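Local coordinates for 3-polyprenyl-4-hydroxybenzoate decarboxylase and related decarboxylases (PDB 6H6X) that is a UbiD-class, prenylated-FMN-dependent decarboxylase that interconverts 2-furoic acid and 2,5-furandicarboxylic acid, at the interface of chains A and B. Sequence-based numbering; all coordinates share one arbitrary frame. Chains: chain A/B, 3-polyprenyl-4-hydroxybenzoate decarboxylase and related decarboxylases.

The interface of chains A and B. Residues chain A 29, 32-33, 36, 122-124, 264; chain B 434-436.
Residues 434-436 of chain B run extended across chain A, between helix 30-37, with the loop residue A:Phe29 before it, and the loop 122-124. The backbone N-H of A:Ala124 donates to the carbonyl oxygen O of B:Ser434 at 2.9 Å, in the carbonyl plane and nearly straight (163° at the hydrogen). Since this bond uses main chain alone, it probably helps set the register of the tail whatever side chains it carries. B:Ile435, the residue with most surface hidden here, crosses A:His123 obliquely. Its CG1 lies beside the backbone N, anti to the carbonyl carbon (chi1 -49°), and meets the imidazole carbon CD2 of A:His123 at 3.4 Å. The other branch, CG2, anti to the backbone N, points between the carbonyl oxygens O of A:Phe29 (3.4 Å) and O of A:His122 (3.5 Å), and also reaches CB of A:Ala33 and of A:Ala32. Alanines suit these places because short methyls let a beta-branched side chain lie close to the helix. CD1 reaches past O of A:Ala32 toward CB of A:Lys36, whose side chain is not fully modelled. A:Phe29, its CG beside the backbone N and anti to the carbonyl carbon, offers a ring face to the poorly ordered B:Pro436; CD of B:Pro436 sits 3.9 Å from the A:Phe29 ring centroid, offset toward the rim, in a CH-pi contact. A proline suits an aromatic face, having a compact ring of C-H groups. An alanine in place of A:Phe29 would remove that face and would probably leave the proline more loosely held. The two-fold repeats this grip with the chains exchanged. At roughly a right angle to the phenyl ring, as seen from the proline, the methyl CB of A:Ala124 lies 3.7 Å from CD of B:Pro436.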
ATOM      1  N   PHE A  29      20.827  -5.050  20.660  1.00 44.90           N
ATOM      2  CA  PHE A  29      20.425  -5.265  19.239  1.00 42.77           C
ATOM      3  C   PHE A  29      19.621  -6.505  18.870  1.00 39.38           C
ATOM      4  O   PHE A  29      18.759  -6.430  17.993  1.00 40.66           O
ATOM      5  CB  PHE A  29      21.603  -5.160  18.276  1.00 43.29           C
ATOM      6  CG  PHE A  29      22.463  -3.950  18.499  1.00 44.65           C
ATOM      7  CD1 PHE A  29      21.906  -2.691  18.632  1.00 44.26           C
ATOM      8  CD2 PHE A  29      23.866  -4.069  18.522  1.00 51.63           C
ATOM      9  CE1 PHE A  29      22.714  -1.572  18.824  1.00 50.76           C
ATOM     10  CE2 PHE A  29      24.682  -2.955  18.716  1.00 53.26           C
ATOM     11  CZ  PHE A  29      24.100  -1.698  18.869  1.00 50.83           C
ATOM     12  N   ALA A  32      15.729  -6.425  19.350  1.00 37.01           N
ATOM     13  CA  ALA A  32      15.065  -5.546  18.394  1.00 38.96           C
ATOM     14  C   ALA A  32      15.038  -6.184  17.041  1.00 40.96           C
ATOM     15  O   ALA A  32      14.042  -6.098  16.323  1.00 44.13           O
ATOM     16  CB  ALA A  32      15.749  -4.180  18.302  1.00 39.42           C
ATOM     17  N   ALA A  33      16.148  -6.803  16.669  1.00 42.48           N
ATOM     18  CA  ALA A  33      16.250  -7.455  15.371  1.00 44.45           C
ATOM     19  C   ALA A  33      15.293  -8.634  15.232  1.00 39.26           C
ATOM     20  O   ALA A  33      14.640  -8.787  14.223  1.00 46.16           O
ATOM     21  CB  ALA A  33      17.675  -7.918  15.161  1.00 52.04           C
ATOM     22  N   LYS A  36      11.675  -7.170  15.145  1.00 40.88           N
ATOM     23  CA  LYS A  36      11.308  -6.562  13.868  1.00 44.70           C
ATOM     24  C   LYS A  36      10.796  -7.617  12.883  1.00 50.09           C
ATOM     25  O   LYS A  36       9.917  -7.319  12.087  1.00 52.23           O
ATOM     26  CB  LYS A  36      12.475  -5.775  13.249  1.00 45.88           C
ATOM     27  N   HIS A 122      18.255  -0.680  21.174  1.00 35.04           N
ATOM     28  CA  HIS A 122      17.354  -1.036  20.083  1.00 35.80           C
ATOM     29  C   HIS A 122      17.969  -0.904  18.659  1.00 34.77           C
ATOM     30  O   HIS A 122      17.966  -1.859  17.923  1.00 40.68           O
ATOM     31  CB  HIS A 122      16.051  -0.262  20.204  1.00 35.48           C
ATOM     32  CG  HIS A 122      15.263  -0.619  21.421  1.00 39.29           C
ATOM     33  ND1 HIS A 122      15.419   0.038  22.629  1.00 39.21           N
ATOM     34  CD2 HIS A 122      14.344  -1.590  21.629  1.00 38.00           C
ATOM     35  CE1 HIS A 122      14.603  -0.505  23.509  1.00 42.69           C
ATOM     36  NE2 HIS A 122      13.921  -1.474  22.923  1.00 32.55           N
ATOM     37  N   HIS A 123      18.433   0.280  18.300  1.00 33.46           N
ATOM     38  CA  HIS A 123      18.985   0.589  16.985  1.00 37.05           C
ATOM     39  C   HIS A 123      20.472   0.995  17.096  1.00 43.04           C
ATOM     40  O   HIS A 123      20.912   1.487  18.152  1.00 37.86           O
ATOM     41  CB  HIS A 123      18.188   1.717  16.355  1.00 36.71           C
ATOM     42  CG  HIS A 123      16.770   1.332  16.021  1.00 48.27           C
ATOM     43  ND1 HIS A 123      15.699   1.564  16.861  1.00 43.05           N
ATOM     44  CD2 HIS A 123      16.258   0.699  14.936  1.00 50.88           C
ATOM     45  CE1 HIS A 123      14.599   1.072  16.320  1.00 43.90           C
ATOM     46  NE2 HIS A 123      14.907   0.564  15.142  1.00 52.65           N
ATOM     47  N   ALA A 124      21.197   0.837  15.980  1.00 46.31           N
ATOM     48  CA  ALA A 124      22.640   1.145  15.820  1.00 46.19           C
ATOM     49  C   ALA A 124      23.073   2.487  16.377  1.00 46.79           C
ATOM     50  O   ALA A 124      23.972   2.570  17.168  1.00 44.89           O
ATOM     51  CB  ALA A 124      23.023   1.096  14.329  1.00 42.77           C
ATOM     52  N   TYR A 264      16.944   9.211  13.244  1.00 48.82           N
ATOM     53  CA  TYR A 264      17.513   9.465  14.528  1.00 53.51           C
ATOM     54  C   TYR A 264      17.021  10.801  15.093  1.00 57.53           C
ATOM     55  O   TYR A 264      17.005  11.796  14.374  1.00 60.72           O
ATOM     56  CB  TYR A 264      19.042   9.320  14.487  1.00 53.39           C
ATOM     57  CG  TYR A 264      19.413   7.836  14.362  1.00 55.99           C
ATOM     58  CD1 TYR A 264      19.237   6.949  15.453  1.00 56.07           C
ATOM     59  CD2 TYR A 264      19.893   7.305  13.165  1.00 53.36           C
ATOM     60  CE1 TYR A 264      19.532   5.584  15.364  1.00 54.72           C
ATOM     61  CE2 TYR A 264      20.250   5.945  13.063  1.00 53.33           C
ATOM     62  CZ  TYR A 264      20.046   5.081  14.135  1.00 56.17           C
ATOM     63  OH  TYR A 264      20.373   3.736  14.043  1.00 58.34           O
TER
ATOM     64  N   SER B 434      18.494   1.797  11.670  1.00 57.52           N
ATOM     65  CA  SER B 434      18.657   0.366  11.423  1.00 63.47           C
ATOM     66  C   SER B 434      19.146  -0.343  12.695  1.00 66.60           C
ATOM     67  O   SER B 434      19.595   0.304  13.671  1.00 59.58           O
ATOM     68  CB  SER B 434      19.624   0.107  10.241  1.00 67.06           C
ATOM     69  OG  SER B 434      20.913   0.654  10.470  1.00 61.68           O
ATOM     70  N   ILE B 435      19.072  -1.674  12.648  1.00 62.44           N
ATOM     71  CA  ILE B 435      19.417  -2.566  13.753  1.00 69.16           C
ATOM     72  C   ILE B 435      20.569  -3.455  13.248  1.00 79.82           C
ATOM     73  O   ILE B 435      20.385  -4.146  12.251  1.00 78.99           O
ATOM     74  CB  ILE B 435      18.189  -3.446  14.143  1.00 63.76           C
ATOM     75  CG1 ILE B 435      16.906  -2.585  14.335  1.00 66.58           C
ATOM     76  CG2 ILE B 435      18.482  -4.225  15.415  1.00 64.26           C
ATOM     77  CD1 ILE B 435      15.577  -3.327  14.193  1.00 65.38           C
ATOM     78  N   PRO B 436      21.771  -3.413  13.895  1.00 96.66           N
ATOM     79  CA  PRO B 436      22.842  -4.364  13.497  1.00 98.11           C
ATOM     80  C   PRO B 436      22.478  -5.858  13.719  1.00 91.38           C
ATOM     81  O   PRO B 436      21.802  -6.215  14.709  1.00 73.67           O
ATOM     82  CB  PRO B 436      24.058  -3.934  14.354  1.00 99.15           C
ATOM     83  CG  PRO B 436      23.771  -2.520  14.732  1.00101.04           C
ATOM     84  CD  PRO B 436      22.269  -2.450  14.898  1.00100.49           C
TER